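Side-chain contacts in pectate lyase (PDB 5AMV), which cleaves polygalacturonate by an eliminative, calcium-dependent reaction that leaves unsaturated oligosaccharides: residues Val35-Arg38 / Asn39-Val42; Gln182-Asn185 / Ile186-Asn189; Pro212-Gly216 / Arg217-His221. All coordinates share one frame; numbering follows the deposited sequence.

Contact 1 of 3, residues Val35-Arg38 / Asn39-Val42; sequences VSNR and NQLV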
# COMPACT_ATOMS: atom_id res chain seq x y z
N VAL A 35 -20.96 9.25 4.48
CA VAL A 35 -20.99 8.01 5.28
C VAL A 35 -20.13 8.14 6.52
O VAL A 35 -19.01 8.66 6.44
CB VAL A 35 -20.56 6.80 4.41
CG1 VAL A 35 -21.43 6.66 3.15
CG2 VAL A 35 -19.07 6.85 4.03
N SER A 36 -20.63 7.63 7.65
CA SER A 36 -19.92 7.74 8.93
C SER A 36 -19.77 6.43 9.66
O SER A 36 -19.32 6.42 10.81
CB SER A 36 -20.60 8.78 9.84
OG SER A 36 -21.89 8.33 10.19
N ASN A 37 -20.11 5.33 9.00
CA ASN A 37 -19.92 4.00 9.60
C ASN A 37 -19.90 2.94 8.51
O ASN A 37 -20.15 3.24 7.34
CB ASN A 37 -21.00 3.71 10.66
CG ASN A 37 -22.41 3.71 10.08
OD1 ASN A 37 -22.73 2.93 9.16
ND2 ASN A 37 -23.28 4.58 10.63
N ARG A 38 -19.60 1.70 8.90
CA ARG A 38 -19.42 0.62 7.95
C ARG A 38 -20.70 0.34 7.15
O ARG A 38 -20.63 0.09 5.96
CB ARG A 38 -19.02 -0.69 8.67
CG ARG A 38 -18.63 -1.80 7.72
CD ARG A 38 -18.27 -3.09 8.47
NE ARG A 38 -18.17 -4.13 7.44
CZ ARG A 38 -19.20 -4.76 6.90
NH1 ARG A 38 -20.44 -4.55 7.31
NH2 ARG A 38 -18.98 -5.62 5.94
N ASN A 39 -21.87 0.39 7.80
CA ASN A 39 -23.12 0.12 7.07
C ASN A 39 -23.37 1.13 5.96
O ASN A 39 -23.70 0.76 4.82
CB ASN A 39 -24.32 0.14 8.02
CG ASN A 39 -24.35 -1.09 8.92
OD1 ASN A 39 -23.79 -2.16 8.57
ND2 ASN A 39 -24.97 -0.92 10.11
N GLN A 40 -23.16 2.41 6.31
CA GLN A 40 -23.33 3.48 5.33
C GLN A 40 -22.34 3.37 4.18
O GLN A 40 -22.71 3.61 3.01
CB GLN A 40 -23.28 4.86 5.98
CG GLN A 40 -24.42 5.10 6.96
CD GLN A 40 -24.41 6.48 7.58
OE1 GLN A 40 -23.42 7.21 7.53
NE2 GLN A 40 -25.54 6.85 8.21
N LEU A 41 -21.09 3.03 4.50
CA LEU A 41 -20.10 2.86 3.44
C LEU A 41 -20.45 1.71 2.49
O LEU A 41 -20.44 1.90 1.28
CB LEU A 41 -18.69 2.72 4.05
CG LEU A 41 -17.59 2.37 3.04
CD1 LEU A 41 -17.38 3.59 2.07
CD2 LEU A 41 -16.31 2.04 3.76
N VAL A 42 -20.81 0.54 3.03
CA VAL A 42 -21.20 -0.63 2.25
C VAL A 42 -22.43 -0.29 1.34
O VAL A 42 -22.46 -0.59 0.11
CB VAL A 42 -21.46 -1.81 3.23
CG1 VAL A 42 -22.27 -2.95 2.57
CG2 VAL A 42 -20.10 -2.30 3.82
O HOH W 1 -21.44 -3.07 9.61

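Contact 2 of 3, residues Gln182-Asn185 / Ile186-Asn189; sequences QYDN and ITIN. With CA (calcium ion), chain C.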
# COMPACT_ATOMS: atom_id res chain seq x y z
N GLN A 182 -3.27 -10.88 5.55
CA GLN A 182 -4.01 -10.68 4.30
C GLN A 182 -4.38 -9.24 3.96
O GLN A 182 -4.79 -9.01 2.81
CB GLN A 182 -5.31 -11.50 4.31
CG GLN A 182 -5.10 -12.99 4.08
CD GLN A 182 -4.43 -13.29 2.73
OE1 GLN A 182 -4.98 -12.96 1.66
NE2 GLN A 182 -3.26 -13.93 2.78
N TYR A 183 -4.33 -8.30 4.92
CA TYR A 183 -4.98 -7.00 4.65
C TYR A 183 -3.99 -5.91 4.42
O TYR A 183 -3.08 -5.73 5.22
CB TYR A 183 -5.96 -6.58 5.79
CG TYR A 183 -6.86 -7.73 6.14
CD1 TYR A 183 -7.67 -8.31 5.16
CD2 TYR A 183 -6.84 -8.29 7.42
CE1 TYR A 183 -8.43 -9.43 5.44
CE2 TYR A 183 -7.61 -9.40 7.72
CZ TYR A 183 -8.40 -9.96 6.75
OH TYR A 183 -9.10 -11.11 7.04
N ASP A 184 -4.22 -5.18 3.35
CA ASP A 184 -3.50 -3.93 3.11
C ASP A 184 -4.49 -2.80 3.46
O ASP A 184 -5.70 -3.06 3.61
CB ASP A 184 -3.18 -3.83 1.62
CG ASP A 184 -2.43 -5.02 1.08
OD1 ASP A 184 -1.57 -5.62 1.75
OD2 ASP A 184 -2.64 -5.36 -0.12
N ASN A 185 -4.04 -1.53 3.49
CA ASN A 185 -5.03 -0.43 3.55
C ASN A 185 -5.77 -0.31 2.20
O ASN A 185 -7.00 -0.21 2.17
CB ASN A 185 -4.35 0.89 3.93
CG ASN A 185 -3.49 0.73 5.16
OD1 ASN A 185 -2.24 0.81 5.07
ND2 ASN A 185 -4.12 0.49 6.33
N ILE A 186 -5.01 -0.36 1.10
CA ILE A 186 -5.60 -0.34 -0.25
C ILE A 186 -4.86 -1.38 -1.11
O ILE A 186 -3.62 -1.37 -1.18
CB ILE A 186 -5.46 1.05 -0.92
CG1 ILE A 186 -6.17 2.13 -0.10
CG2 ILE A 186 -6.02 1.02 -2.38
CD1 ILE A 186 -5.88 3.56 -0.60
N THR A 187 -5.64 -2.28 -1.71
CA THR A 187 -5.11 -3.31 -2.56
C THR A 187 -5.63 -3.05 -3.98
O THR A 187 -6.83 -3.15 -4.22
CB THR A 187 -5.60 -4.73 -2.10
OG1 THR A 187 -5.30 -4.96 -0.71
CG2 THR A 187 -4.97 -5.79 -2.97
N ILE A 188 -4.75 -2.73 -4.93
CA ILE A 188 -5.16 -2.58 -6.34
C ILE A 188 -4.94 -3.88 -7.03
O ILE A 188 -3.80 -4.29 -7.24
CB ILE A 188 -4.40 -1.43 -7.04
CG1 ILE A 188 -4.50 -0.16 -6.18
CG2 ILE A 188 -4.96 -1.21 -8.46
CD1 ILE A 188 -3.67 1.06 -6.74
N ASN A 189 -6.04 -4.61 -7.29
CA ASN A 189 -5.93 -5.96 -7.80
C ASN A 189 -6.56 -5.97 -9.19
O ASN A 189 -7.75 -6.16 -9.32
CB ASN A 189 -6.65 -6.91 -6.81
CG ASN A 189 -6.81 -8.30 -7.33
OD1 ASN A 189 -6.16 -8.70 -8.31
ND2 ASN A 189 -7.68 -9.08 -6.67
CA CA C . -0.81 -6.91 -0.03
O HOH W 2 -5.46 -7.62 0.63
O HOH W 3 -2.46 -8.46 0.56
O HOH W 4 1.16 -8.00 -0.71
O HOH W 5 -1.29 -7.17 -2.28

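Contact 3 of 3, residues Pro212-Gly216 / Arg217-His221; sequences PKYYG and RKYQH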
# COMPACT_ATOMS: atom_id res chain seq x y z
N PRO A 212 4.82 -11.08 19.00
CA PRO A 212 5.82 -12.08 19.42
C PRO A 212 6.47 -12.72 18.18
O PRO A 212 6.11 -12.37 17.06
CB PRO A 212 4.99 -13.09 20.21
CG PRO A 212 3.60 -12.98 19.61
CD PRO A 212 3.44 -11.56 19.14
N LYS A 213 7.42 -13.64 18.39
CA LYS A 213 7.98 -14.44 17.31
C LYS A 213 7.61 -15.89 17.55
O LYS A 213 7.69 -16.38 18.67
CB LYS A 213 9.51 -14.36 17.29
CG LYS A 213 10.09 -13.06 16.79
CD LYS A 213 11.61 -13.06 16.90
CE LYS A 213 12.17 -12.27 15.73
NZ LYS A 213 13.62 -11.96 15.87
N TYR A 214 7.23 -16.57 16.48
CA TYR A 214 6.92 -17.99 16.56
C TYR A 214 7.74 -18.67 15.49
O TYR A 214 7.79 -18.19 14.36
CB TYR A 214 5.41 -18.29 16.32
CG TYR A 214 4.46 -17.65 17.31
CD1 TYR A 214 4.67 -17.77 18.69
CD2 TYR A 214 3.33 -16.96 16.86
CE1 TYR A 214 3.78 -17.20 19.60
CE2 TYR A 214 2.45 -16.37 17.75
CZ TYR A 214 2.67 -16.50 19.11
OH TYR A 214 1.78 -15.91 19.98
N TYR A 215 8.42 -19.77 15.86
CA TYR A 215 9.38 -20.42 14.97
C TYR A 215 10.49 -19.42 14.60
O TYR A 215 11.04 -19.45 13.49
CB TYR A 215 8.71 -20.93 13.69
CG TYR A 215 7.39 -21.70 13.83
CD1 TYR A 215 7.16 -22.61 14.89
CD2 TYR A 215 6.38 -21.54 12.87
CE1 TYR A 215 5.93 -23.31 14.98
CE2 TYR A 215 5.18 -22.24 12.95
CZ TYR A 215 4.97 -23.11 14.00
OH TYR A 215 3.77 -23.79 14.04
N GLY A 216 10.78 -18.53 15.54
CA GLY A 216 11.75 -17.47 15.35
C GLY A 216 11.38 -16.34 14.41
O GLY A 216 12.24 -15.50 14.11
N ARG A 217 10.11 -16.30 13.96
CA ARG A 217 9.68 -15.33 12.95
C ARG A 217 8.57 -14.44 13.51
O ARG A 217 7.65 -14.91 14.18
CB ARG A 217 9.20 -16.02 11.65
CG ARG A 217 10.21 -16.95 10.91
CD ARG A 217 11.46 -16.21 10.33
NE ARG A 217 11.17 -15.28 9.22
CZ ARG A 217 12.03 -14.37 8.77
NH1 ARG A 217 13.23 -14.25 9.34
NH2 ARG A 217 11.72 -13.56 7.77
N LYS A 218 8.67 -13.13 13.23
CA LYS A 218 7.68 -12.11 13.64
C LYS A 218 6.29 -12.62 13.31
O LYS A 218 6.05 -12.97 12.17
CB LYS A 218 7.91 -10.79 12.86
CG LYS A 218 7.06 -9.59 13.36
CD LYS A 218 6.87 -8.49 12.27
CE LYS A 218 7.83 -7.28 12.38
NZ LYS A 218 7.48 -6.07 11.44
N TYR A 219 5.40 -12.59 14.29
CA TYR A 219 3.99 -12.94 14.06
C TYR A 219 3.31 -11.69 13.48
O TYR A 219 2.73 -10.88 14.21
CB TYR A 219 3.40 -13.40 15.35
CG TYR A 219 2.00 -14.00 15.25
CD1 TYR A 219 1.75 -15.09 14.41
CD2 TYR A 219 0.99 -13.55 16.11
CE1 TYR A 219 0.47 -15.67 14.36
CE2 TYR A 219 -0.27 -14.11 16.08
CZ TYR A 219 -0.54 -15.16 15.21
OH TYR A 219 -1.80 -15.69 15.23
N GLN A 220 3.38 -11.59 12.15
CA GLN A 220 3.03 -10.37 11.43
C GLN A 220 1.53 -10.22 11.20
O GLN A 220 0.93 -11.03 10.52
CB GLN A 220 3.79 -10.30 10.12
CG GLN A 220 3.49 -9.05 9.30
CD GLN A 220 3.85 -7.74 10.02
OE1 GLN A 220 3.00 -7.04 10.56
NE2 GLN A 220 5.13 -7.43 10.04
N HIS A 221 0.95 -9.15 11.77
CA HIS A 221 -0.50 -8.87 11.63
C HIS A 221 -0.84 -7.92 10.50
O HIS A 221 -2.02 -7.74 10.18
CB HIS A 221 -1.04 -8.27 12.93
CG HIS A 221 -0.96 -9.20 14.10
ND1 HIS A 221 -1.85 -10.24 14.27
CD2 HIS A 221 -0.10 -9.25 15.16
CE1 HIS A 221 -1.54 -10.91 15.37
NE2 HIS A 221 -0.48 -10.33 15.93

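Contact 1 of 3, residues Val35-Arg38 / Asn39-Val42
The start of helix 38-45 is capped by Asn-37, whose side chain accepts a hydrogen bond from the backbone of Gln-40. Asn-37 OD1 lies 2.9 Å from Gln-40 N, and the N-H points almost straight at it (168°). The donor is tilted 30° from the plane of the amide. A chi1 of 61° sets CG of Asn-37 between its backbone N and carbonyl carbon, and this folds OD1 back over the first turn. The side chain of Gln-40 reaches back to the residue before the cap. Its chain is extended beyond CG, and OE1 takes the N-H of Ser-36 at 2.8 Å between Ser-36 N and Gln-40 OE1. The side chains of Asn-37 and Gln-40 cross at about a right angle. The N-cap joins strand 32-35 of the beta-helix to helix 38-45. On the strand side, Val-35 turns CG2 to Leu-41 CB (4.1 Å). One turn into the helix, Val-42 CG2 sits 4.0 Å above the centre of the Arg-38 guanidinium plane. A water in that plane accepts from Arg-38 NH1 and donates to Asn-39 OD1. Arg-38 NE is bonded to Arg-120 O, and Asn-39 ND2 to Asp-68 O.

Contact 2 of 3, residues Gln182-Asn185 / Ile186-Asn189
Asp-184 and Thr-187 meet at the calcium site, with their side chains crossing at about a right angle. The carboxylate of Asp-184 is bidentate on the calcium ion. Asp-184 OD1 is 2.3 Å from the calcium, and Asp-184 OD2 is 2.4 Å from it. Thr-187 comes to the OD2 end. Thr-187 OG1 lies 2.8 Å from Asp-184 OD2, and the methyl Thr-187 CG2 is 3.7 Å from the same oxygen. Thr-187 OG1 is also hydrogen-bonded to Asn-144 OD1. In both residues chi1 puts one gamma atom, Asp-184 CG (-54°) and Thr-187 OG1 (-55°), anti to the carbonyl carbon. In Asp-184 this brings the carboxylate round to the metal. In Thr-187 it presents OG1 to the carboxylate. OD2 therefore lies between the metal and a hydroxyl, which probably helps to fix the rotation of the carboxylate.

A water donates to Gln-182 O and to Thr-187 OG1, with 2.7 Å from its oxygen to Gln-182 O. One of the three waters on the calcium makes a longer bond to the same Gln-182 O. The seven-atom shell is completed by Asp-223 and Asp-227. Asp-184 OD1 also accepts from Gly-224 N.

The site belongs to the parallel beta-helix of polysaccharide lyase family 1. Strand 186-189 runs between strands 144-147 and 226-229, parallel to both. Its backbone bonds to Phe-145 and Ile-147 on one flank and to Gln-225 and Asp-227 on the other. Ile-186 packs inward on Ile-196 and Phe-201 of strands 194-197 and 200-202, while Tyr-183 rests on helix 105-121.

Contact 3 of 3, residues Pro212-Gly216 / Arg217-His221
The ring of Tyr-219 takes the edge of Tyr-214 on one face, with Tyr-214 CE2 over its centre and 3.4 Å above its plane. This T-shaped (edge-to-face) stack lies on a beta hairpin with a two-residue loop, a type I' turn from Tyr-214 to Arg-217. The ring planes stand at 66° and the centroids are 4.8 Å apart. Tyr-214 CD2 approaches Tyr-219 CD1 to 3.5 Å. Beside them, Pro-212 CD packs on Tyr-219 CB. Both tyrosines also touch Leu-85 of helix 85-92. Tyr-215 and Gly-216 fill the turn with positive phi. Tyr-214 and Arg-217 form the hydrogen-bonded pair. Arg-217 N reaches Tyr-214 O from above the carbonyl plane, and this oxygen also accepts from Trp-179 NE1. Lys-213 and Lys-218 follow as the non-hydrogen-bonded pair on the other face. Arg-217 belongs to the glycan pocket. In one of its two conformers, bends at chi2 and chi3 (-66° and -67°) fold CG and CD against Gly-216; NH2 bonds to Asn-178 OD1 and, weakly, to a bound galacturonate. Lys-218 NZ, in one of two conformers, has salt bridges to Asp-208 and Asp-246. Tyr-219 N donates to Pro-212 O at 2.9 Å, in the plane of that carbonyl.

Overall arrangement
Contact 2 is the buried one, its centre about 7 Å from the centre of the chain. Contacts 1 and 3 lie out at about 22 and 21 Å, contact 1 partly buried and contact 3 at the surface. No two share a strand or helix. Contacts 2 and 3 come within about 5 Å at their nearest atoms without touching, and both hydrogen-bond to Asp-164. The centres of contacts 1 and 3 are about 34 Å apart. Chemistry follows place: amide and backbone bonds cap the first turn of a helix at 35-42, carboxylate and water hold a metal at 182-189, and at 212-221 a T-shaped tyrosine pair and backbone bonds make up a hairpin that carries a residue of the glycan pocket.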